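PDB 5IHS: endoglucanase, glycoside hydrolase family 5 protein from Cytophaga hutchinsonii, which probably hydrolyses internal beta-1,4-glucosidic bonds of cellulose as part of the bacterium's use of this polymer. Local coordinates for residues 160-163 and 164-167; 193-196 and 197-201. All coordinates share one frame; numbering follows the deposited sequence.

Contact 1 of 2, residues 160-163 and 164-167; sequences EPLQ and ATSW
Pro-161 and Leu-162 meet Thr-165 across a type I beta turn that runs from Leu-162 to Thr-165, in the loop between the fourth strand of the TIM barrel, 153-156, and helix 167-185. The turn is defined by the backbone bond from Thr-165 N to Leu-162 O, 3.2 Å long with an angle of 162° at the hydrogen. A second bond joins the same two residues in the reverse sense: Leu-162 N points to Thr-165 OG1 at 3.1 Å, but the angle of 131° marks it as weak. The threonine rotamer accounts for this pairing. With chi1 at -44°, OG1 stands beside its own backbone N and faces the Leu-162 amide. The other branch, CG2, is thereby swung to the proline side, 4.1 Å from Pro-161 CB, while the closest carbons of the two residues are Thr-165 CB and Pro-161 CB at 3.9 Å. Thr-165 therefore divides its side chain, hydroxyl to the backbone and methyl to the buried proline ring. Ile-171 of the following helix packs on both Pro-161 and Thr-165. At the corner of the turn the extended chain of Gln-163, its CG anti to the backbone N, leaves to reach Gln-197 of helix 196-199. Just past the turn, Ser-166 caps helix 167-185 through its OG. The side chain of Leu-162 touches both Trp-198 and His-127, and at its root CB lies 3.5 Å from Thr-165 OG1, so the hydroxyl meets the leucine at two atoms, N and CB.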
loop_
_atom_site.group_PDB
_atom_site.type_symbol
_atom_site.label_atom_id
_atom_site.label_comp_id
_atom_site.label_asym_id
_atom_site.label_seq_id
_atom_site.Cartn_x
_atom_site.Cartn_y
_atom_site.Cartn_z
ATOM N N GLU A 160 0.150 -4.270 -9.575
ATOM C CA GLU A 160 0.149 -3.451 -10.789
ATOM C C GLU A 160 -0.084 -4.308 -12.020
ATOM O O GLU A 160 0.866 -4.729 -12.704
ATOM C CB GLU A 160 1.438 -2.654 -10.940
ATOM C CG GLU A 160 1.441 -1.379 -10.140
ATOM C CD GLU A 160 2.662 -0.515 -10.388
ATOM O OE1 GLU A 160 3.499 -0.879 -11.251
ATOM O OE2 GLU A 160 2.783 0.549 -9.738
ATOM N N PRO A 161 -1.339 -4.560 -12.362
ATOM C CA PRO A 161 -1.638 -5.077 -13.697
ATOM C C PRO A 161 -0.992 -4.186 -14.756
ATOM O O PRO A 161 -0.835 -2.978 -14.571
ATOM C CB PRO A 161 -3.169 -5.024 -13.760
ATOM C CG PRO A 161 -3.617 -5.037 -12.313
ATOM C CD PRO A 161 -2.555 -4.255 -11.591
ATOM N N LEU A 162 -0.613 -4.795 -15.873
ATOM C CA LEU A 162 0.035 -4.084 -16.966
ATOM C C LEU A 162 -0.996 -3.348 -17.828
ATOM O O LEU A 162 -2.207 -3.454 -17.633
ATOM C CB LEU A 162 0.860 -5.067 -17.794
ATOM C CG LEU A 162 1.960 -5.769 -16.994
ATOM C CD1 LEU A 162 2.689 -6.769 -17.871
ATOM C CD2 LEU A 162 2.941 -4.768 -16.400
ATOM N N GLN A 163 -0.497 -2.567 -18.786
ATOM C CA GLN A 163 -1.405 -1.889 -19.703
ATOM C C GLN A 163 -2.255 -2.886 -20.491
ATOM O O GLN A 163 -3.411 -2.593 -20.822
ATOM C CB GLN A 163 -0.603 -0.996 -20.641
ATOM C CG GLN A 163 -1.457 -0.045 -21.439
ATOM C CD GLN A 163 -0.656 0.717 -22.471
ATOM O OE1 GLN A 163 0.582 0.703 -22.461
ATOM N NE2 GLN A 163 -1.354 1.395 -23.367
ATOM N N ALA A 164 -1.705 -4.063 -20.800
ATOM C CA ALA A 164 -2.430 -5.059 -21.579
ATOM C C ALA A 164 -3.471 -5.829 -20.776
ATOM O O ALA A 164 -4.248 -6.582 -21.370
ATOM C CB ALA A 164 -1.445 -6.067 -22.173
ATOM N N THR A 165 -3.476 -5.705 -19.451
ATOM C CA THR A 165 -4.234 -6.599 -18.577
ATOM C C THR A 165 -5.645 -6.047 -18.365
ATOM O O THR A 165 -5.834 -5.064 -17.646
ATOM C CB THR A 165 -3.501 -6.761 -17.245
ATOM O OG1 THR A 165 -2.095 -6.962 -17.458
ATOM C CG2 THR A 165 -4.073 -7.924 -16.459
ATOM N N SER A 166 -6.636 -6.682 -18.991
ATOM C CA SER A 166 -8.002 -6.163 -18.992
ATOM C C SER A 166 -8.658 -6.274 -17.617
ATOM O O SER A 166 -8.557 -7.312 -16.951
ATOM C CB SER A 166 -8.834 -6.973 -19.996
ATOM O OG SER A 166 -10.229 -6.871 -19.771
ATOM N N TRP A 167 -9.385 -5.220 -17.223
ATOM C CA TRP A 167 -10.200 -5.279 -16.012
ATOM C C TRP A 167 -11.265 -6.371 -16.117
ATOM O O TRP A 167 -11.344 -7.275 -15.275
ATOM C CB TRP A 167 -10.840 -3.912 -15.717
ATOM C CG TRP A 167 -11.768 -3.987 -14.540
ATOM C CD1 TRP A 167 -13.125 -4.050 -14.570
ATOM C CD2 TRP A 167 -11.393 -4.077 -13.154
ATOM N NE1 TRP A 167 -13.625 -4.170 -13.297
ATOM C CE2 TRP A 167 -12.582 -4.187 -12.409
ATOM C CE3 TRP A 167 -10.167 -4.061 -12.471
ATOM C CZ2 TRP A 167 -12.585 -4.292 -11.018
ATOM C CZ3 TRP A 167 -10.179 -4.169 -11.081
ATOM C CH2 TRP A 167 -11.372 -4.285 -10.379
#

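Contact 2 of 2, residues 193-196 and 197-201; sequences VGTR and QWSQL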
loop_
_atom_site.group_PDB
_atom_site.type_symbol
_atom_site.label_atom_id
_atom_site.label_comp_id
_atom_site.label_asym_id
_atom_site.label_seq_id
_atom_site.Cartn_x
_atom_site.Cartn_y
_atom_site.Cartn_z
ATOM N N VAL A 193 -7.787 -3.774 -4.752
ATOM C CA VAL A 193 -7.628 -4.448 -6.035
ATOM C C VAL A 193 -7.000 -3.509 -7.063
ATOM O O VAL A 193 -7.526 -2.418 -7.326
ATOM C CB VAL A 193 -8.978 -4.976 -6.554
ATOM C CG1 VAL A 193 -8.782 -5.705 -7.885
ATOM C CG2 VAL A 193 -9.653 -5.876 -5.524
ATOM N N GLY A 194 -5.902 -3.975 -7.678
ATOM C CA GLY A 194 -5.206 -3.205 -8.685
ATOM C C GLY A 194 -5.998 -3.020 -9.961
ATOM O O GLY A 194 -6.973 -3.716 -10.234
ATOM N N THR A 195 -5.552 -2.041 -10.753
ATOM C CA THR A 195 -6.260 -1.624 -11.953
ATOM C C THR A 195 -5.307 -1.592 -13.158
ATOM O O THR A 195 -4.076 -1.682 -13.029
ATOM C CB THR A 195 -7.008 -0.287 -11.700
ATOM O OG1 THR A 195 -6.090 0.749 -11.329
ATOM C CG2 THR A 195 -8.088 -0.453 -10.615
ATOM N N ARG A 196 -5.890 -1.508 -14.355
ATOM C CA ARG A 196 -5.094 -1.606 -15.573
ATOM C C ARG A 196 -4.091 -0.451 -15.677
ATOM O O ARG A 196 -4.296 0.649 -15.143
ATOM C CB ARG A 196 -6.018 -1.658 -16.802
ATOM C CG ARG A 196 -5.306 -1.974 -18.121
ATOM C CD ARG A 196 -6.264 -2.314 -19.224
ATOM N NE ARG A 196 -7.015 -1.179 -19.737
ATOM C CZ ARG A 196 -6.613 -0.384 -20.723
ATOM N NH1 ARG A 196 -5.422 -0.544 -21.294
ATOM N NH2 ARG A 196 -7.414 0.585 -21.151
ATOM N N GLN A 197 -3.000 -0.713 -16.397
ATOM C CA GLN A 197 -1.985 0.290 -16.716
ATOM C C GLN A 197 -1.282 0.760 -15.445
ATOM O O GLN A 197 -1.278 1.951 -15.095
ATOM C CB GLN A 197 -2.595 1.432 -17.524
ATOM C CG GLN A 197 -1.604 2.391 -18.137
ATOM C CD GLN A 197 -2.300 3.339 -19.073
ATOM O OE1 GLN A 197 -2.678 2.962 -20.176
ATOM N NE2 GLN A 197 -2.500 4.567 -18.638
ATOM N N TRP A 198 -0.663 -0.195 -14.751
ATOM C CA TRP A 198 0.088 0.084 -13.527
ATOM C C TRP A 198 -0.786 0.776 -12.487
ATOM O O TRP A 198 -0.364 1.703 -11.791
ATOM C CB TRP A 198 1.392 0.840 -13.810
ATOM C CG TRP A 198 2.229 0.103 -14.806
ATOM C CD1 TRP A 198 3.085 -0.942 -14.564
ATOM C CD2 TRP A 198 2.259 0.324 -16.211
ATOM N NE1 TRP A 198 3.657 -1.366 -15.735
ATOM C CE2 TRP A 198 3.167 -0.605 -16.761
ATOM C CE3 TRP A 198 1.619 1.222 -17.060
ATOM C CZ2 TRP A 198 3.443 -0.663 -18.123
ATOM C CZ3 TRP A 198 1.893 1.164 -18.410
ATOM C CH2 TRP A 198 2.805 0.232 -18.928
ATOM N N SER A 199 -2.013 0.275 -12.348
ATOM C CA SER A 199 -2.964 0.796 -11.368
ATOM C C SER A 199 -3.241 2.284 -11.576
ATOM O O SER A 199 -3.291 3.083 -10.642
ATOM C CB SER A 199 -2.564 0.443 -9.932
ATOM O OG SER A 199 -2.783 -0.952 -9.766
ATOM N N GLN A 200 -3.506 2.644 -12.832
ATOM C CA GLN A 200 -3.945 3.986 -13.197
ATOM C C GLN A 200 -5.416 4.076 -13.564
ATOM O O GLN A 200 -6.061 5.079 -13.248
ATOM C CB GLN A 200 -3.113 4.540 -14.359
ATOM C CG GLN A 200 -1.688 4.786 -13.958
ATOM C CD GLN A 200 -0.772 5.050 -15.128
ATOM O OE1 GLN A 200 -1.205 5.497 -16.192
ATOM N NE2 GLN A 200 0.505 4.773 -14.939
ATOM N N LEU A 201 -5.958 3.067 -14.246
ATOM C CA LEU A 201 -7.247 3.201 -14.927
ATOM C C LEU A 201 -8.409 2.796 -14.011
ATOM O O LEU A 201 -9.187 1.870 -14.266
ATOM C CB LEU A 201 -7.227 2.462 -16.262
ATOM C CG LEU A 201 -6.180 3.021 -17.243
ATOM C CD1 LEU A 201 -6.189 2.225 -18.540
ATOM C CD2 LEU A 201 -6.351 4.501 -17.531
HETATM O O HOH W 1 -8.623 -0.850 -15.032
#
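Arg-196 lays its guanidinium group against Leu-201, and the path of its side chain shows how. Both of its first carbons lie against the next peptide, Arg-196 CB 3.2 Å and Arg-196 CG 3.1 Å from Gln-197 N, CG being placed there because chi1 of -171° turns it away from the arginine's own N and toward the carbonyl carbon. CD leads into a bend at chi3 of 72°, which brings the flat group over the leucine. Leu-201 CD1 then sits over one face, offset toward the rim: it is 3.4 Å from Arg-196 CZ and 3.3 Å from Arg-196 NH2, with NE and NH1 farther away. The charged tip is held from outside, NH2 by a salt bridge to Glu-204 and NH1 by a hydrogen bond to Gln-163 O. Arg-196 O, in turn, accepts two backbone bonds, from Gln-200 N and, at 3.1 Å, from Leu-201 N, the latter in the carbonyl plane. A water links Arg-196 N to Leu-201 O. One residue earlier, Thr-195 N donates to Ser-199 OG at 3.1 Å with a straight 168° angle, while Ser-199 N returns to Thr-195 O at 2.9 Å. Ser-199 OG is also bonded to Asn-159 O, and Thr-195 OG1 to Thr-218 O, tying the loop to its neighbours. Within 197-201, Gln-197 NE2 donates to Gln-200 OE1 at 2.9 Å, the acceptor lying near the plane of the Gln-197 amide. Gln-197, Trp-198 and Ser-199 all have positive phi and psi, the signature of a short left-handed helical turn, here following the fifth strand of a TIM barrel.

Overall arrangement
Contact 1 comes first along the chain, after barrel strand 153-156, and contact 2 follows the next parallel strand, 191-193; helix 167-185 is the beta-alpha-beta crossover between these two strands. The contacts lie about 6 Å apart, centre to centre, on the same side of the chain's centre. They touch directly: Pro-161 O is 2.8 Å from Trp-198 N, a probable hydrogen bond, and Thr-165 O packs 3.2 Å from Arg-196 CG. Two successive loops at the C-terminal end of the barrel are thus joined. In TIM-barrel enzymes this end carries the active site, so the pair is consistent with shaping its surroundings; Asn-159, Glu-160 and Pro-161 form the Asn-Glu-Pro sequence familiar from family 5.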